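Local coordinates for Lmo0740 protein (Listeria monocytogenes, PDB 4RFA) that probably acts as a transcription activator of the Crp family, pairing a cyclic nucleotide-binding domain with a DNA-binding helix-turn-helix domain, at residues 150-161 and 186-197. Residues are numbered along the deposited sequence; the frame is centred on the assembly and turned at random.
Sequences PKERIYMALENL and LARYCRTTQPNI
R153 sets its CG beside the backbone N and then bends at chi3 (-58°), which swings the guanidinium back over P150 and out to the turn that follows helix 183-189. This turn joins helix 183-189 to helix 194-206, the pair that by family and topology probably forms the helix-turn-helix of a Crp-type DNA-binding domain; helix 150-165 packs against the turn and the helices it joins. R153 NE donates to C190 O at 2.8 Å, nearly straight and in the guanidinium plane, while NH2 adds weak bonds to the same oxygen and to R191 O. One side chain thus reaches two successive carbonyls, firmly at C190 O and weakly at R191 O, where R191, with positive phi, closes a Schellman motif. P150 CA lies over one guanidinium face, and NH1 makes a weak bond to K148 O.

Next to this polar clasp the contact is apolar. C190 SG is pressed against A157 CB at 3.5 Å and also rests on the I154 backbone. The phenol of Y189, its CG anti to the backbone N (chi1 178°), slants across the side of helix 150-165 toward N160: A157 CB meets its CD2-CE2 side, L161 CG approaches CE2 at 3.8 Å, and N160 ND2 donates to OH at 3.3 Å, with the amide and ring planes 73° apart. Helix 126-143 adds L142 to the surroundings of Y189. L186 reaches one methyl to L158 and the other to I154.

At the far end T192 OG1 accepts from N196 ND2, whose amide nitrogen also touches P150 CB. T193 caps helix 194-206 by accepting from N196 N, and deeper in, the CD1 methyls of I154 and I197 meet tightly at 3.4 Å.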
# COMPACT_ATOMS: atom_id res chain seq x y z
N PRO A 150 6.09 -1.51 -21.03
CA PRO A 150 4.70 -1.95 -21.06
C PRO A 150 4.54 -3.46 -21.16
O PRO A 150 3.65 -4.01 -20.55
CB PRO A 150 4.14 -1.24 -22.29
CG PRO A 150 4.94 0.04 -22.35
CD PRO A 150 6.34 -0.39 -21.96
N LYS A 151 5.45 -4.11 -21.86
CA LYS A 151 5.40 -5.57 -22.00
C LYS A 151 5.61 -6.27 -20.69
O LYS A 151 4.93 -7.23 -20.34
CB LYS A 151 6.47 -6.04 -22.99
CG LYS A 151 6.59 -7.56 -23.12
CD LYS A 151 5.77 -8.13 -24.26
CE LYS A 151 5.92 -9.64 -24.41
NZ LYS A 151 7.10 -10.05 -25.18
N GLU A 152 6.60 -5.82 -19.95
CA GLU A 152 6.77 -6.37 -18.63
C GLU A 152 5.59 -6.11 -17.75
O GLU A 152 5.22 -6.95 -16.96
CB GLU A 152 8.01 -5.78 -18.00
CG GLU A 152 9.28 -6.17 -18.73
CD GLU A 152 10.45 -5.40 -18.18
OE1 GLU A 152 10.38 -4.15 -18.12
OE2 GLU A 152 11.39 -6.07 -17.74
N ARG A 153 4.99 -4.93 -17.85
CA ARG A 153 3.82 -4.63 -17.04
C ARG A 153 2.61 -5.51 -17.32
O ARG A 153 1.88 -5.89 -16.41
CB ARG A 153 3.43 -3.17 -17.22
CG ARG A 153 4.46 -2.23 -16.64
CD ARG A 153 3.95 -0.86 -16.32
NE ARG A 153 3.37 -0.12 -17.45
CZ ARG A 153 4.03 0.69 -18.28
NH1 ARG A 153 5.36 0.84 -18.20
NH2 ARG A 153 3.34 1.36 -19.19
N ILE A 154 2.39 -5.85 -18.59
CA ILE A 154 1.20 -6.62 -18.93
C ILE A 154 1.27 -8.04 -18.36
O ILE A 154 0.27 -8.59 -17.89
CB ILE A 154 0.92 -6.60 -20.45
CG1 ILE A 154 -0.47 -7.15 -20.74
CG2 ILE A 154 1.97 -7.37 -21.24
CD1 ILE A 154 -0.86 -7.01 -22.18
N TYR A 155 2.45 -8.64 -18.39
CA TYR A 155 2.60 -9.95 -17.73
C TYR A 155 2.28 -9.85 -16.26
O TYR A 155 1.60 -10.71 -15.72
CB TYR A 155 4.05 -10.43 -17.87
CG TYR A 155 4.29 -11.30 -19.12
CD1 TYR A 155 3.85 -12.61 -19.14
CD2 TYR A 155 4.98 -10.83 -20.23
CE1 TYR A 155 4.07 -13.44 -20.23
CE2 TYR A 155 5.23 -11.66 -21.32
CZ TYR A 155 4.74 -12.96 -21.31
OH TYR A 155 4.92 -13.84 -22.34
N MSE A 156 2.85 -8.84 -15.60
CA MSE A 156 2.70 -8.68 -14.17
C MSE A 156 1.27 -8.37 -13.87
O MSE A 156 0.76 -8.91 -12.92
CB MSE A 156 3.54 -7.53 -13.58
CG MSE A 156 5.02 -7.89 -13.67
SE MSE A 156 6.16 -6.31 -13.24
CE MSE A 156 5.65 -6.36 -11.35
N ALA A 157 0.63 -7.49 -14.65
CA ALA A 157 -0.79 -7.24 -14.46
C ALA A 157 -1.63 -8.55 -14.55
O ALA A 157 -2.49 -8.83 -13.72
CB ALA A 157 -1.29 -6.24 -15.48
N LEU A 158 -1.47 -9.29 -15.62
CA LEU A 158 -2.33 -10.44 -15.85
C LEU A 158 -2.09 -11.47 -14.79
O LEU A 158 -3.02 -12.17 -14.37
CB LEU A 158 -2.07 -11.04 -17.22
CG LEU A 158 -2.70 -10.25 -18.35
CD1 LEU A 158 -2.19 -10.75 -19.69
CD2 LEU A 158 -4.22 -10.28 -18.29
N GLU A 159 -0.86 -11.52 -14.27
CA GLU A 159 -0.60 -12.39 -13.14
C GLU A 159 -1.23 -11.91 -11.83
O GLU A 159 -1.70 -12.75 -11.05
CB GLU A 159 0.92 -12.65 -12.95
CG GLU A 159 1.28 -13.15 -11.57
CD GLU A 159 2.79 -13.25 -11.32
OE1 GLU A 159 3.52 -13.84 -12.15
OE2 GLU A 159 3.23 -12.76 -10.26
N ASN A 160 -1.14 -10.61 -11.54
CA ASN A 160 -1.72 -10.03 -10.35
C ASN A 160 -3.23 -10.30 -10.39
O ASN A 160 -3.86 -10.66 -9.39
CB ASN A 160 -1.59 -8.49 -10.31
CG ASN A 160 -0.15 -7.94 -10.06
OD1 ASN A 160 0.76 -8.62 -9.62
ND2 ASN A 160 -0.00 -6.63 -10.27
N LEU A 161 -3.83 -10.03 -11.53
CA LEU A 161 -5.30 -10.27 -11.64
C LEU A 161 -5.66 -11.76 -11.52
O LEU A 161 -6.66 -12.12 -10.90
CB LEU A 161 -5.78 -9.74 -12.95
CG LEU A 161 -5.63 -8.22 -13.04
CD1 LEU A 161 -5.97 -7.74 -14.43
CD2 LEU A 161 -6.52 -7.50 -12.05
N LEU A 186 -7.64 -3.35 -19.22
CA LEU A 186 -6.30 -3.86 -19.09
C LEU A 186 -5.33 -2.77 -19.38
O LEU A 186 -4.37 -2.64 -18.65
CB LEU A 186 -6.06 -5.07 -19.99
CG LEU A 186 -4.77 -5.85 -19.83
CD1 LEU A 186 -4.70 -6.42 -18.43
CD2 LEU A 186 -4.74 -6.97 -20.86
N ALA A 187 -5.57 -1.99 -20.43
CA ALA A 187 -4.69 -0.90 -20.75
C ALA A 187 -4.59 0.15 -19.66
O ALA A 187 -3.50 0.72 -19.42
CB ALA A 187 -5.12 -0.23 -22.03
N ARG A 188 -5.72 0.48 -19.06
CA ARG A 188 -5.75 1.44 -18.00
C ARG A 188 -4.99 0.93 -16.79
O ARG A 188 -4.28 1.72 -16.15
CB ARG A 188 -7.17 1.84 -17.65
CG ARG A 188 -7.86 2.54 -18.81
CD ARG A 188 -9.34 2.62 -18.61
NE ARG A 188 -9.66 3.44 -17.48
CZ ARG A 188 -10.80 3.34 -16.83
NH1 ARG A 188 -11.71 2.45 -17.23
NH2 ARG A 188 -11.01 4.13 -15.80
N TYR A 189 -5.09 -0.37 -16.51
CA TYR A 189 -4.41 -0.93 -15.34
C TYR A 189 -2.91 -1.05 -15.60
O TYR A 189 -2.08 -0.96 -14.67
CB TYR A 189 -5.05 -2.24 -14.98
CG TYR A 189 -4.45 -3.01 -13.81
CD1 TYR A 189 -4.48 -2.53 -12.51
CD2 TYR A 189 -3.96 -4.30 -14.01
CE1 TYR A 189 -4.00 -3.29 -11.44
CE2 TYR A 189 -3.48 -5.05 -12.95
CZ TYR A 189 -3.49 -4.54 -11.67
OH TYR A 189 -2.96 -5.35 -10.71
N CYS A 190 -2.56 -1.30 -16.86
CA CYS A 190 -1.16 -1.34 -17.27
C CYS A 190 -0.54 0.02 -17.53
O CYS A 190 0.64 0.10 -17.83
CB CYS A 190 -0.94 -2.24 -18.50
SG CYS A 190 -1.32 -3.95 -18.13
N ARG A 191 -1.37 1.05 -17.44
CA ARG A 191 -0.93 2.41 -17.62
C ARG A 191 -0.18 2.53 -18.99
O ARG A 191 1.01 2.86 -19.08
CB ARG A 191 -0.16 2.83 -16.34
CG ARG A 191 -0.88 2.42 -15.00
CD ARG A 191 -0.19 3.04 -13.78
NE ARG A 191 -0.49 2.67 -12.36
CZ ARG A 191 -1.09 1.60 -11.83
NH1 ARG A 191 -1.56 0.60 -12.55
NH2 ARG A 191 -1.17 1.53 -10.47
N THR A 192 -0.90 2.13 -20.04
CA THR A 192 -0.49 2.29 -21.42
C THR A 192 -1.73 2.47 -22.35
O THR A 192 -2.83 2.58 -21.87
CB THR A 192 0.31 1.09 -21.88
OG1 THR A 192 0.95 1.42 -23.10
CG2 THR A 192 -0.55 -0.16 -22.07
N THR A 193 -1.53 2.49 -23.67
CA THR A 193 -2.62 2.78 -24.62
C THR A 193 -3.25 1.51 -25.12
O THR A 193 -2.70 0.42 -24.96
CB THR A 193 -2.12 3.53 -25.87
OG1 THR A 193 -1.27 2.68 -26.65
CG2 THR A 193 -1.34 4.78 -25.48
N GLN A 194 -4.40 1.63 -25.75
CA GLN A 194 -5.07 0.45 -26.25
C GLN A 194 -4.39 -0.13 -27.42
O GLN A 194 -4.26 -1.35 -27.49
CB GLN A 194 -6.49 0.72 -26.62
CG GLN A 194 -7.40 0.66 -25.44
CD GLN A 194 -8.77 0.16 -25.85
OE1 GLN A 194 -8.90 -0.97 -26.34
NE2 GLN A 194 -9.78 0.98 -25.66
N PRO A 195 -3.98 0.72 -28.38
CA PRO A 195 -3.32 0.10 -29.52
C PRO A 195 -2.09 -0.67 -29.08
O PRO A 195 -1.75 -1.68 -29.67
CB PRO A 195 -2.95 1.30 -30.42
CG PRO A 195 -3.95 2.35 -30.05
CD PRO A 195 -4.12 2.18 -28.56
N ASN A 196 -1.45 -0.21 -28.02
CA ASN A 196 -0.28 -0.90 -27.53
C ASN A 196 -0.66 -2.19 -26.82
O ASN A 196 -0.05 -3.23 -27.02
CB ASN A 196 0.51 0.02 -26.62
CG ASN A 196 1.91 -0.44 -26.44
OD1 ASN A 196 2.44 -1.17 -27.27
ND2 ASN A 196 2.53 -0.05 -25.34
N ILE A 197 -1.67 -2.15 -25.96
CA ILE A 197 -2.16 -3.38 -25.34
C ILE A 197 -2.51 -4.46 -26.41
O ILE A 197 -2.24 -5.65 -26.23
CB ILE A 197 -3.39 -3.06 -24.45
CG1 ILE A 197 -2.97 -2.83 -23.01
CG2 ILE A 197 -4.43 -4.15 -24.45
CD1 ILE A 197 -2.18 -3.91 -22.33